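Local structure of dihydrofolate reductase, putative (Aspergillus flavus, 6DRS) at residues 6-10 against 153-157; 61-66 against 157-161; 135-139 against 164-168; 173-177 against 242-246. The protein probably catalyses the NADPH-dependent reduction of dihydrofolate to tetrahydrofolate, and here holds NADP together with a diaminofuroquinazoline antifolate. One frame throughout, in Å; residues are numbered along the deposited sequence.

Contact 1 of 4, residues 6-10 against 153-157; sequences PLTLI and VFVIG. With H8A (3-{[(3R)-7,9-diamino-3-methyl-2,3-dihydrofuro[2,3-f]quinazolin-4-yl]oxy}benzonitrile), chain G.
Leu9 and Val155 sit abreast on two parallel strands, and the amide and carbonyl of Val155 reach to the residues flanking Leu9. Val155 N donates to Thr8 O at 2.7 Å, and Val155 O receives Ile10 N at 3.1 Å. Toward Pro6 the zipper weakens: the direct bond from Thr8 N to Val153 O is long, and a water bound to both Thr8 OG1 and Val153 O bridges the strands there. Arg175 of the next strand also holds Thr8 OG1.

The side chains fall on two faces. On one, CG of Leu9 lies alongside CB of Val155, 4.0 Å away, while Leu7 CD1 touches Val153 CG1 at 3.8 Å; Leu7 CG, anti to the backbone N (chi1 -164°), leads the branch across to both valines. Helix 159-167 covers Leu9 and Val155. On the other face, Thr8 CG2 meets Phe154 CE1 at 3.9 Å, side by side and oblique to the ring.

Next to the inhibitor, two carbonyls converge on its amino nitrogen N12. Ile10 O takes an almost straight bond from N12 (2.8 Å, 177°) and Ile156 O a weak one; Tyr162 OH is a further partner of Ile10 O, and Asp40 binds the inhibitor as well. Backbone carbonyls of two neighbouring central strands facing the amino group of a diaminopyrimidine ring are the antifolate signature of dihydrofolate reductase.

Contact 2 of 4, residues 61-66 against 157-161; sequences IMGRKT and GGAEI. With NAP (NADP nicotinamide-adenine-dinucleotide phosphate), chain H; SO4 (sulfate ion), chain C.
Gly63 and Gly157 meet where strand 57-63, running into helix 64-69, faces the glycine turn that leads into helix 159-167, in the cofactor cleft of the dihydrofolate reductase fold. The direct polar link is Gly63 N to Gly157 O, 2.7 Å, lying in the carbonyl plane on a lone pair. Ile161 packs its CG1 on the Gly63 backbone, 3.4 Å from Gly63 N.

Phosphate binding gives most of the remaining chemistry. Gly63 and Gly158 are N-caps, so two helix starts face the NADP pyrophosphate and would favour its negative charge. A cis peptide joins Gly157 to Gly158 and turns Gly158 N onto NADP O1A at 2.8 Å. Thr66 OG1 donates to NADP O1A at 2.5 Å. Glu160 N binds O1N of the other phosphate.

Charged side chains lie farther out. Arg64, bent at chi2 and chi3, brings its guanidinium edge to the adenosine 2'-phosphate: NE bonds O2X and NH2 bonds O1X, each at 2.6 Å, consistent with preference for NADP. Asp68 salt-bridges NH1, where a sulfate, probably from the crystallisation liquor, also binds.

Lys65 NZ and Glu160 OE1 stay 4.1 Å apart, too far for a salt bridge. Two waters span them, both receiving from NZ and donating to OE1; one also donates to NADP O2N.

Contact 3 of 4, residues 135-139 against 164-168; sequences LEAAL and TALGL. With SO4 (sulfate ion), chain B.
Leu135, in the first turn of helix 135-146, drives its CD2 branch into the last turns of helix 159-167. These are the connecting helices of two successive beta-alpha-beta crossovers in the dihydrofolate reductase fold, one leading into strand 150-157 and the other leaving it, and both lie on the same side of the central sheet.

The tight part is this one methyl. With CG anti to the backbone N (chi1 175°), Leu135 extends toward the neighbouring helix, and CD2 comes to 3.4 Å from Ala165 CA, closer than ordinary carbon contact. The same methyl has Thr164 CG2 beside it at 3.7 Å, Ala165 CB farther round, and Leu168 CD1 at 3.7 Å. Leu168 is folded back against helix 135-146; its CD2 also meets Leu139 CD1 tip to tip at 3.9 Å. Beneath this group is the sheet: Ile61 touches both Leu135 and Leu139, and Leu9 touches Ala165.

The other side is looser and more polar. Exposed Glu136 runs antiparallel alongside Leu168, and its OE2 comes no nearer than 4.1 Å to Leu168 CD1. Thr164 OG1 turns back to Glu160 O within its own helix. A sulfate, probably from the crystallisation liquor, sits at the start of helix 135-146, where the first-turn amides and the helix dipole would suit an anion. Leu135 N donates to its O4 nearly straight, at 168°, and Glu136 N donates to its O2 at 2.6 Å.

Contact 4 of 4, residues 173-177 against 242-246; sequences PVRIV and VGYER
Tyr244 O is approached by two groups from the strand opposite: Ile176 N donates to it at 2.7 Å, lying in the carbonyl plane, and the CA of Arg175 makes a CH···O contact of 3.3 Å. Ile176 O answers in kind, accepting Tyr244 N at 2.9 Å while the CA of Gly243 lies 3.0 Å away. Ile176 and Tyr244 are therefore a hydrogen-bonded antiparallel pair, with a non-hydrogen-bonded pair on either side, Arg175 with Glu245 and Val177 with Gly243.

Both side chains of the central pair stand on the same face, yet they meet only at the base, CB to CB at 4.3 Å; Trp211 and Leu9 also pack on Ile176. In a sheet otherwise largely parallel at its centre, this antiparallel partnership of the final strand, 237-246, with 174-183 is a hallmark of the dihydrofolate reductase fold. The other edge of 174-183 pairs in parallel with strand 7-17.

On the opposite face Arg175 and Glu245 point the same way but take separate partners. Arg175 reaches Thr8 OG1 through NH1 and forms a cation-pi interaction with Trp222, whereas Glu245 is salt-bridged to Arg212.

Toward the chain end the bonding slackens, Arg246 N to Val174 O being weak at 3.3 Å. The arginine side chain packs here as well: after leaving anti to the backbone N it bends at chi3 (-91°), bringing one face of its guanidinium over Val174, while NH2 makes a weak bond to Leu166 O. Val174 CG2 lies 3.5 Å from Arg246 NH1, offset toward the rim of that flat group.

Overall arrangement
Contact 1 lies nearest the middle of the chain, and contacts 2 and 4 join it through neighbouring strands of one sheet: Phe154 O and Ile156 N pair with the backbone of Ile61, Leu9 O with Val177 N. Contacts 1 and 4 are both buried strand pairings, one parallel, the other antiparallel and farther out. Contact 2 shares Gly157 with contact 1 but keeps one backbone bond and adds phosphate chemistry around NADP. Contact 3, only partly buried, is the one between helices and relies on leucine packing; it shares helix 159-167 with contact 2 and rests on contact 1 through Leu139 against Val153. Contacts 2 and 4 do not touch, their nearest atoms being about 10 Å apart.

Contact 1 of 4, residues 6-10 against 153-157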
loop_
_atom_site.group_PDB
_atom_site.type_symbol
_atom_site.label_atom_id
_atom_site.label_comp_id
_atom_site.label_asym_id
_atom_site.label_seq_id
_atom_site.Cartn_x
_atom_site.Cartn_y
_atom_site.Cartn_z
ATOM N N PRO A 6 11.047 10.918 -1.675
ATOM C CA PRO A 6 10.272 10.589 -0.479
ATOM C C PRO A 6 9.871 9.104 -0.452
ATOM O O PRO A 6 9.713 8.461 -1.517
ATOM C CB PRO A 6 9.044 11.503 -0.560
ATOM C CG PRO A 6 8.865 11.738 -2.046
ATOM C CD PRO A 6 10.260 11.704 -2.634
ATOM N N LEU A 7 9.720 8.566 0.754
ATOM C CA LEU A 7 9.196 7.204 0.925
ATOM C C LEU A 7 7.754 7.307 1.430
ATOM O O LEU A 7 7.474 8.015 2.390
ATOM C CB LEU A 7 10.096 6.462 1.921
ATOM C CG LEU A 7 9.948 4.941 1.937
ATOM C CD1 LEU A 7 9.931 4.371 0.522
ATOM C CD2 LEU A 7 11.053 4.307 2.751
ATOM N N THR A 8 6.827 6.683 0.736
ATOM C CA THR A 8 5.440 6.824 1.123
ATOM C C THR A 8 4.942 5.479 1.672
ATOM O O THR A 8 4.951 4.481 0.961
ATOM C CB THR A 8 4.606 7.321 -0.064
ATOM O OG1 THR A 8 5.182 8.549 -0.520
ATOM C CG2 THR A 8 3.148 7.504 0.279
ATOM N N LEU A 9 4.526 5.474 2.936
ATOM C CA LEU A 9 3.723 4.383 3.527
ATOM C C LEU A 9 2.249 4.626 3.189
ATOM O O LEU A 9 1.737 5.747 3.361
ATOM C CB LEU A 9 3.921 4.396 5.043
ATOM C CG LEU A 9 5.269 3.890 5.540
ATOM C CD1 LEU A 9 6.411 4.716 4.967
ATOM C CD2 LEU A 9 5.301 3.893 7.066
ATOM N N ILE A 10 1.573 3.618 2.654
ATOM C CA ILE A 10 0.148 3.733 2.435
ATOM C C ILE A 10 -0.539 2.592 3.184
ATOM O O ILE A 10 -0.101 1.414 3.100
ATOM C CB ILE A 10 -0.196 3.742 0.941
ATOM C CG1 ILE A 10 -1.691 3.958 0.729
ATOM C CG2 ILE A 10 0.326 2.494 0.233
ATOM C CD1 ILE A 10 -2.105 4.002 -0.717
ATOM N N VAL A 153 7.993 4.948 -4.971
ATOM C CA VAL A 153 8.125 3.777 -4.080
ATOM C C VAL A 153 7.148 3.923 -2.904
ATOM O O VAL A 153 7.144 4.920 -2.166
ATOM C CB VAL A 153 9.574 3.573 -3.607
ATOM C CG1 VAL A 153 9.696 2.384 -2.657
ATOM C CG2 VAL A 153 10.519 3.424 -4.793
ATOM N N PHE A 154 6.331 2.899 -2.741
ATOM C CA PHE A 154 5.362 2.817 -1.669
ATOM C C PHE A 154 5.752 1.675 -0.737
ATOM O O PHE A 154 6.134 0.602 -1.216
ATOM C CB PHE A 154 3.984 2.464 -2.228
ATOM C CG PHE A 154 3.364 3.603 -2.978
ATOM C CD1 PHE A 154 2.684 4.603 -2.302
ATOM C CD2 PHE A 154 3.539 3.722 -4.355
ATOM C CE1 PHE A 154 2.153 5.683 -2.994
ATOM C CE2 PHE A 154 2.985 4.793 -5.049
ATOM C CZ PHE A 154 2.294 5.772 -4.367
ATOM N N VAL A 155 5.644 1.910 0.568
ATOM C CA VAL A 155 5.683 0.807 1.544
ATOM C C VAL A 155 4.239 0.421 1.880
ATOM O O VAL A 155 3.520 1.243 2.453
ATOM C CB VAL A 155 6.442 1.230 2.807
ATOM C CG1 VAL A 155 6.302 0.192 3.926
ATOM C CG2 VAL A 155 7.901 1.498 2.490
ATOM N N ILE A 156 3.818 -0.780 1.467
ATOM C CA ILE A 156 2.403 -1.158 1.550
ATOM C C ILE A 156 2.110 -2.065 2.758
ATOM O O ILE A 156 0.978 -2.587 2.844
ATOM C CB ILE A 156 1.875 -1.757 0.224
ATOM C CG1 ILE A 156 2.432 -3.162 -0.063
ATOM C CG2 ILE A 156 2.184 -0.776 -0.901
ATOM C CD1 ILE A 156 1.566 -3.996 -0.973
ATOM N N GLY A 157 3.055 -2.220 3.696
ATOM C CA GLY A 157 2.792 -3.055 4.867
ATOM C C GLY A 157 3.519 -4.403 4.884
ATOM O O GLY A 157 4.308 -4.727 3.982
HETATM C C2 H8A G . -5.246 -3.803 0.323
HETATM C C3 H8A G . -5.843 -2.551 0.502
HETATM C C4 H8A G . -5.078 -1.473 0.993
HETATM C C5 H8A G . -3.718 -1.644 1.337
HETATM C C6 H8A G . -3.152 -2.923 1.123
HETATM C C7 H8A G . -3.912 -3.958 0.652
HETATM C C8 H8A G . -3.003 -0.561 1.797
HETATM O O1 H8A G . -5.961 -4.857 -0.159
HETATM C C10 H8A G . -4.894 0.799 1.626
HETATM C C14 H8A G . -5.880 -5.317 -1.462
HETATM C C15 H8A G . -6.331 -6.626 -1.742
HETATM C C16 H8A G . -6.264 -7.117 -3.057
HETATM C C17 H8A G . -5.750 -6.300 -4.081
HETATM C C18 H8A G . -5.294 -4.987 -3.840
HETATM N N9 H8A G . -3.605 0.639 1.950
HETATM N N11 H8A G . -5.632 -0.243 1.184
HETATM N N12 H8A G . -1.586 -0.720 2.105
HETATM N N13 H8A G . -5.584 2.084 1.775
HETATM C C19 H8A G . -5.365 -4.518 -2.511
HETATM C C20 H8A G . -4.802 -4.231 -4.834
HETATM N N21 H8A G . -4.317 -3.587 -5.721
HETATM C C22 H8A G . -3.127 -5.183 0.545
HETATM C C23 H8A G . -1.826 -4.760 1.234
HETATM O O24 H8A G . -1.858 -3.326 1.352
HETATM C C25 H8A G . -2.718 -5.359 -0.902
HETATM O O HOH W 1 6.588 7.572 -2.813
#

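Contact 2 of 4, residues 61-66 against 157-161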
loop_
_atom_site.group_PDB
_atom_site.type_symbol
_atom_site.label_atom_id
_atom_site.label_comp_id
_atom_site.label_asym_id
_atom_site.label_seq_id
_atom_site.Cartn_x
_atom_site.Cartn_y
_atom_site.Cartn_z
ATOM N N ILE A 61 6.834 -1.976 -1.689
ATOM C CA ILE A 61 7.607 -2.858 -0.825
ATOM C C ILE A 61 6.694 -3.410 0.279
ATOM O O ILE A 61 5.986 -2.632 0.939
ATOM C CB ILE A 61 8.851 -2.131 -0.307
ATOM C CG1 ILE A 61 9.685 -1.694 -1.512
ATOM C CG2 ILE A 61 9.656 -3.038 0.621
ATOM C CD1 ILE A 61 10.841 -0.794 -1.152
ATOM N N MET A 62 6.682 -4.742 0.435
ATOM C CA MET A 62 5.757 -5.405 1.362
ATOM C C MET A 62 6.466 -6.521 2.151
ATOM O O MET A 62 7.428 -7.135 1.687
ATOM C CB MET A 62 4.553 -5.981 0.610
ATOM C CG MET A 62 4.897 -7.170 -0.261
ATOM S SD MET A 62 3.624 -7.405 -1.515
ATOM C CE MET A 62 4.228 -6.244 -2.751
ATOM N N GLY A 63 5.983 -6.794 3.370
ATOM C CA GLY A 63 6.437 -7.981 4.104
ATOM C C GLY A 63 5.855 -9.249 3.487
ATOM O O GLY A 63 4.834 -9.204 2.783
ATOM N N ARG A 64 6.496 -10.391 3.747
ATOM C CA ARG A 64 6.070 -11.639 3.121
ATOM C C ARG A 64 4.616 -11.977 3.498
ATOM O O ARG A 64 3.875 -12.539 2.674
ATOM C CB ARG A 64 7.109 -12.746 3.351
ATOM C CG ARG A 64 6.811 -14.040 2.598
ATOM C CD ARG A 64 5.789 -14.925 3.301
ATOM N NE ARG A 64 6.260 -15.109 4.667
ATOM C CZ ARG A 64 5.561 -15.654 5.649
ATOM N NH1 ARG A 64 4.318 -16.057 5.447
ATOM N NH2 ARG A 64 6.122 -15.774 6.837
ATOM N N LYS A 65 4.182 -11.626 4.713
ATOM C CA LYS A 65 2.825 -11.988 5.135
ATOM C C LYS A 65 1.793 -11.162 4.358
ATOM O O LYS A 65 0.725 -11.680 3.973
ATOM C CB LYS A 65 2.667 -11.837 6.651
ATOM C CG LYS A 65 3.178 -13.026 7.452
ATOM C CD LYS A 65 3.425 -12.672 8.899
ATOM C CE LYS A 65 3.606 -13.860 9.816
ATOM N NZ LYS A 65 4.471 -13.478 10.959
ATOM N N THR A 66 2.117 -9.901 4.094
ATOM C CA THR A 66 1.233 -9.057 3.291
ATOM C C THR A 66 1.194 -9.586 1.858
ATOM O O THR A 66 0.122 -9.687 1.255
ATOM C CB THR A 66 1.656 -7.584 3.345
ATOM O OG1 THR A 66 1.547 -7.144 4.701
ATOM C CG2 THR A 66 0.793 -6.715 2.458
ATOM N N GLY A 157 3.055 -2.220 3.696
ATOM C CA GLY A 157 2.792 -3.055 4.867
ATOM C C GLY A 157 3.519 -4.403 4.884
ATOM O O GLY A 157 4.308 -4.727 3.982
ATOM N N GLY A 158 3.274 -5.197 5.935
ATOM C CA GLY A 158 2.367 -4.809 7.028
ATOM C C GLY A 158 3.095 -4.172 8.201
ATOM O O GLY A 158 4.041 -3.408 8.022
ATOM N N ALA A 159 2.642 -4.473 9.417
ATOM C CA ALA A 159 3.121 -3.784 10.633
ATOM C C ALA A 159 4.639 -3.895 10.762
ATOM O O ALA A 159 5.264 -2.907 11.077
ATOM C CB ALA A 159 2.418 -4.309 11.864
ATOM N N GLU A 160 5.235 -5.065 10.502
ATOM C CA GLU A 160 6.710 -5.216 10.711
ATOM C C GLU A 160 7.486 -4.344 9.715
ATOM O O GLU A 160 8.423 -3.654 10.097
ATOM C CB GLU A 160 7.165 -6.674 10.601
ATOM C CG GLU A 160 6.599 -7.575 11.692
ATOM C CD GLU A 160 7.080 -9.025 11.635
ATOM O OE1 GLU A 160 6.301 -9.949 12.021
ATOM O OE2 GLU A 160 8.226 -9.240 11.191
ATOM N N ILE A 161 7.090 -4.398 8.445
ATOM C CA ILE A 161 7.706 -3.578 7.390
ATOM C C ILE A 161 7.483 -2.084 7.683
ATOM O O ILE A 161 8.438 -1.301 7.551
ATOM C CB ILE A 161 7.215 -4.016 5.990
ATOM C CG1 ILE A 161 8.100 -5.105 5.383
ATOM C CG2 ILE A 161 7.123 -2.835 5.041
ATOM C CD1 ILE A 161 8.606 -6.145 6.362
HETATM P PA NAP H . 4.276 -8.132 7.441
HETATM O O1A NAP H . 3.411 -7.980 6.222
HETATM O O2A NAP H . 5.078 -7.088 8.129
HETATM O O5B NAP H . 5.259 -9.398 7.177
HETATM C C5B NAP H . 6.044 -10.037 8.202
HETATM C C4B NAP H . 7.049 -10.889 7.456
HETATM O O4B NAP H . 7.921 -10.037 6.709
HETATM C C3B NAP H . 7.981 -11.689 8.354
HETATM O O3B NAP H . 7.378 -12.938 8.725
HETATM C C2B NAP H . 9.190 -11.876 7.454
HETATM O O2B NAP H . 8.885 -12.812 6.423
HETATM C C1B NAP H . 9.258 -10.561 6.701
HETATM N N9A NAP H . 10.105 -9.608 7.395
HETATM C C8A NAP H . 9.596 -8.748 8.292
HETATM N N7A NAP H . 10.582 -7.973 8.789
HETATM C C5A NAP H . 11.742 -8.331 8.198
HETATM C C6A NAP H . 13.153 -7.891 8.291
HETATM N N6A NAP H . 13.438 -6.884 9.128
HETATM N N1A NAP H . 14.104 -8.485 7.537
HETATM C C2A NAP H . 13.746 -9.479 6.704
HETATM N N3A NAP H . 12.470 -9.931 6.572
HETATM C C4A NAP H . 11.429 -9.421 7.280
HETATM O O3 NAP H . 3.318 -8.926 8.513
HETATM P PN NAP H . 2.394 -8.324 9.714
HETATM O O1N NAP H . 3.048 -7.203 10.406
HETATM O O2N NAP H . 2.004 -9.584 10.455
HETATM O O5D NAP H . 1.113 -7.796 8.915
HETATM C C5D NAP H . 0.341 -8.668 8.127
HETATM C C4D NAP H . -1.073 -8.272 8.490
HETATM O O4D NAP H . -1.207 -6.866 8.277
HETATM C C3D NAP H . -2.163 -8.951 7.695
HETATM O O3D NAP H . -3.286 -9.137 8.597
HETATM C C2D NAP H . -2.484 -7.923 6.643
HETATM O O2D NAP H . -3.803 -8.085 6.184
HETATM C C1D NAP H . -2.301 -6.620 7.388
HETATM N N1N NAP H . -2.024 -5.483 6.485
HETATM C C2N NAP H . -2.903 -4.454 6.478
HETATM C C3N NAP H . -2.729 -3.341 5.629
HETATM C C7N NAP H . -3.733 -2.190 5.659
HETATM O O7N NAP H . -3.537 -1.161 5.004
HETATM N N7N NAP H . -4.835 -2.334 6.417
HETATM C C4N NAP H . -1.629 -3.341 4.748
HETATM C C5N NAP H . -0.749 -4.426 4.779
HETATM C C6N NAP H . -0.967 -5.500 5.644
HETATM P P2B NAP H . 9.307 -14.360 6.549
HETATM O O1X NAP H . 8.460 -14.934 7.677
HETATM O O2X NAP H . 8.802 -14.940 5.243
HETATM O O3X NAP H . 10.761 -14.181 6.864
HETATM S S SO4 C . 3.478 -17.599 8.641
HETATM O O1 SO4 C . 2.263 -17.565 9.485
HETATM O O2 SO4 C . 3.294 -16.512 7.651
HETATM O O3 SO4 C . 4.695 -17.395 9.483
HETATM O O4 SO4 C . 3.573 -18.916 7.951
HETATM O O HOH W 2 3.876 -10.693 11.874
HETATM O O HOH W 3 7.071 -12.380 11.514
#

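Contact 3 of 4, residues 135-139 against 164-168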
loop_
_atom_site.group_PDB
_atom_site.type_symbol
_atom_site.label_atom_id
_atom_site.label_comp_id
_atom_site.label_asym_id
_atom_site.label_seq_id
_atom_site.Cartn_x
_atom_site.Cartn_y
_atom_site.Cartn_z
ATOM N N LEU A 135 14.305 -4.303 4.140
ATOM C CA LEU A 135 13.707 -3.098 3.571
ATOM C C LEU A 135 14.786 -2.250 2.891
ATOM O O LEU A 135 14.555 -1.716 1.790
ATOM C CB LEU A 135 13.022 -2.283 4.671
ATOM C CG LEU A 135 12.464 -0.944 4.198
ATOM C CD1 LEU A 135 11.292 -1.157 3.259
ATOM C CD2 LEU A 135 12.028 -0.107 5.378
ATOM N N GLU A 136 15.932 -2.091 3.545
ATOM C CA GLU A 136 17.019 -1.327 2.950
ATOM C C GLU A 136 17.480 -2.059 1.683
ATOM O O GLU A 136 17.645 -1.447 0.632
ATOM C CB GLU A 136 18.170 -1.130 3.939
ATOM C CG GLU A 136 18.080 0.166 4.729
ATOM C CD GLU A 136 19.053 0.280 5.897
ATOM O OE1 GLU A 136 20.239 -0.078 5.724
ATOM O OE2 GLU A 136 18.628 0.712 6.987
ATOM N N ALA A 137 17.644 -3.373 1.800
ATOM C CA ALA A 137 17.987 -4.231 0.678
ATOM C C ALA A 137 16.969 -4.062 -0.454
ATOM O O ALA A 137 17.369 -3.992 -1.613
ATOM C CB ALA A 137 18.058 -5.674 1.123
ATOM N N ALA A 138 15.674 -4.034 -0.121
ATOM C CA ALA A 138 14.606 -3.861 -1.116
ATOM C C ALA A 138 14.776 -2.528 -1.858
ATOM O O ALA A 138 14.703 -2.472 -3.102
ATOM C CB ALA A 138 13.251 -3.954 -0.447
ATOM N N LEU A 139 14.999 -1.464 -1.093
ATOM C CA LEU A 139 15.158 -0.144 -1.679
ATOM C C LEU A 139 16.362 -0.160 -2.634
ATOM O O LEU A 139 16.250 0.276 -3.765
ATOM C CB LEU A 139 15.320 0.897 -0.570
ATOM C CG LEU A 139 14.038 1.250 0.191
ATOM C CD1 LEU A 139 14.329 2.220 1.334
ATOM C CD2 LEU A 139 12.974 1.825 -0.736
ATOM N N THR A 164 9.806 -0.974 10.278
ATOM C CA THR A 164 11.152 -0.809 9.702
ATOM C C THR A 164 11.249 0.498 8.899
ATOM O O THR A 164 12.220 1.257 9.067
ATOM C CB THR A 164 11.568 -1.986 8.814
ATOM O OG1 THR A 164 11.360 -3.178 9.569
ATOM C CG2 THR A 164 13.030 -1.914 8.434
ATOM N N ALA A 165 10.260 0.777 8.049
ATOM C CA ALA A 165 10.268 2.067 7.307
ATOM C C ALA A 165 10.445 3.237 8.288
ATOM O O ALA A 165 11.314 4.085 8.093
ATOM C CB ALA A 165 9.037 2.222 6.447
ATOM N N LEU A 166 9.660 3.249 9.363
ATOM C CA LEU A 166 9.627 4.385 10.262
ATOM C C LEU A 166 10.956 4.486 11.007
ATOM O O LEU A 166 11.264 5.532 11.529
ATOM C CB LEU A 166 8.447 4.248 11.225
ATOM C CG LEU A 166 7.068 4.367 10.571
ATOM C CD1 LEU A 166 5.975 3.899 11.516
ATOM C CD2 LEU A 166 6.795 5.795 10.125
ATOM N N GLY A 167 11.738 3.413 11.016
ATOM C CA GLY A 167 12.988 3.391 11.748
ATOM C C GLY A 167 14.195 3.673 10.864
ATOM O O GLY A 167 15.314 3.735 11.365
ATOM N N LEU A 168 14.000 3.846 9.561
ATOM C CA LEU A 168 15.134 4.121 8.654
ATOM C C LEU A 168 15.827 5.438 9.028
ATOM O O LEU A 168 15.160 6.407 9.383
ATOM C CB LEU A 168 14.613 4.197 7.218
ATOM C CG LEU A 168 14.899 2.964 6.373
ATOM C CD1 LEU A 168 14.674 1.698 7.181
ATOM C CD2 LEU A 168 14.038 2.969 5.126
HETATM S S SO4 B . 16.332 -3.940 6.977
HETATM O O1 SO4 B . 16.700 -3.458 8.322
HETATM O O2 SO4 B . 16.555 -2.835 6.005
HETATM O O3 SO4 B . 17.164 -5.127 6.674
HETATM O O4 SO4 B . 14.917 -4.390 6.913
#

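Contact 4 of 4, residues 173-177 against 242-246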
loop_
_atom_site.group_PDB
_atom_site.type_symbol
_atom_site.label_atom_id
_atom_site.label_comp_id
_atom_site.label_asym_id
_atom_site.label_seq_id
_atom_site.Cartn_x
_atom_site.Cartn_y
_atom_site.Cartn_z
ATOM N N PRO A 173 12.467 11.783 3.224
ATOM C CA PRO A 173 11.215 12.113 3.924
ATOM C C PRO A 173 10.274 10.890 3.894
ATOM O O PRO A 173 10.248 10.121 2.897
ATOM C CB PRO A 173 10.609 13.333 3.201
ATOM C CG PRO A 173 11.422 13.493 1.925
ATOM C CD PRO A 173 12.742 12.792 2.188
ATOM N N VAL A 174 9.559 10.659 4.995
ATOM C CA VAL A 174 8.561 9.596 5.009
ATOM C C VAL A 174 7.184 10.227 5.202
ATOM O O VAL A 174 6.995 11.143 6.004
ATOM C CB VAL A 174 8.838 8.476 6.028
ATOM C CG1 VAL A 174 10.265 7.962 5.938
ATOM C CG2 VAL A 174 8.493 8.902 7.438
ATOM N N ARG A 175 6.250 9.761 4.398
ATOM C CA ARG A 175 4.935 10.313 4.412
ATOM C C ARG A 175 3.977 9.141 4.581
ATOM O O ARG A 175 4.263 8.032 4.095
ATOM C CB ARG A 175 4.657 11.033 3.090
ATOM C CG ARG A 175 5.818 11.915 2.670
ATOM C CD ARG A 175 5.907 12.355 1.239
ATOM N NE ARG A 175 5.462 11.478 0.169
ATOM C CZ ARG A 175 5.341 11.934 -1.071
ATOM N NH1 ARG A 175 4.976 11.139 -2.055
ATOM N NH2 ARG A 175 5.605 13.204 -1.323
ATOM N N ILE A 176 2.850 9.404 5.238
ATOM C CA ILE A 176 1.852 8.382 5.384
ATOM C C ILE A 176 0.584 8.821 4.654
ATOM O O ILE A 176 0.021 9.860 4.966
ATOM C CB ILE A 176 1.611 8.052 6.873
ATOM C CG1 ILE A 176 2.850 7.421 7.511
ATOM C CG2 ILE A 176 0.409 7.135 6.997
ATOM C CD1 ILE A 176 2.830 7.421 9.020
ATOM N N VAL A 177 0.139 8.015 3.687
ATOM C CA VAL A 177 -1.185 8.199 3.109
ATOM C C VAL A 177 -2.146 7.205 3.786
ATOM O O VAL A 177 -1.999 5.954 3.643
ATOM C CB VAL A 177 -1.140 7.999 1.584
ATOM C CG1 VAL A 177 -2.528 7.986 0.978
ATOM C CG2 VAL A 177 -0.245 9.061 0.960
ATOM N N VAL A 242 -6.271 10.778 4.446
ATOM C CA VAL A 242 -5.559 11.891 5.012
ATOM C C VAL A 242 -4.067 11.615 4.801
ATOM O O VAL A 242 -3.707 10.510 4.399
ATOM C CB VAL A 242 -5.933 12.116 6.498
ATOM C CG1 VAL A 242 -7.439 12.303 6.692
ATOM C CG2 VAL A 242 -5.438 10.977 7.380
ATOM N N GLY A 243 -3.200 12.588 5.047
ATOM C CA GLY A 243 -1.789 12.301 4.981
ATOM C C GLY A 243 -1.018 12.941 6.116
ATOM O O GLY A 243 -1.397 13.987 6.642
ATOM N N TYR A 244 0.091 12.323 6.472
ATOM C CA TYR A 244 0.917 12.789 7.552
ATOM C C TYR A 244 2.358 12.834 7.058
ATOM O O TYR A 244 2.807 11.893 6.389
ATOM C CB TYR A 244 0.856 11.808 8.721
ATOM C CG TYR A 244 -0.462 11.785 9.446
ATOM C CD1 TYR A 244 -0.754 12.725 10.423
ATOM C CD2 TYR A 244 -1.412 10.812 9.174
ATOM C CE1 TYR A 244 -1.977 12.732 11.075
ATOM C CE2 TYR A 244 -2.630 10.795 9.830
ATOM C CZ TYR A 244 -2.910 11.758 10.782
ATOM O OH TYR A 244 -4.101 11.738 11.438
ATOM N N GLU A 245 3.065 13.923 7.343
ATOM C CA GLU A 245 4.463 13.971 6.999
ATOM C C GLU A 245 5.245 14.076 8.299
ATOM O O GLU A 245 4.762 14.704 9.231
ATOM C CB GLU A 245 4.762 15.106 6.012
ATOM C CG GLU A 245 4.856 16.485 6.643
ATOM C CD GLU A 245 4.745 17.634 5.652
ATOM O OE1 GLU A 245 4.941 17.371 4.441
ATOM O OE2 GLU A 245 4.439 18.783 6.083
ATOM N N ARG A 246 6.393 13.414 8.352
ATOM C CA ARG A 246 7.256 13.519 9.506
ATOM C C ARG A 246 7.803 14.948 9.605
ATOM O O ARG A 246 8.149 15.541 8.599
ATOM C CB ARG A 246 8.407 12.514 9.428
ATOM C CG ARG A 246 9.212 12.414 10.716
ATOM C CD ARG A 246 10.456 11.574 10.521
ATOM N NE ARG A 246 10.139 10.195 10.835
ATOM C CZ ARG A 246 10.691 9.132 10.252
ATOM N NH1 ARG A 246 11.470 9.275 9.190
ATOM N NH2 ARG A 246 10.445 7.925 10.735
#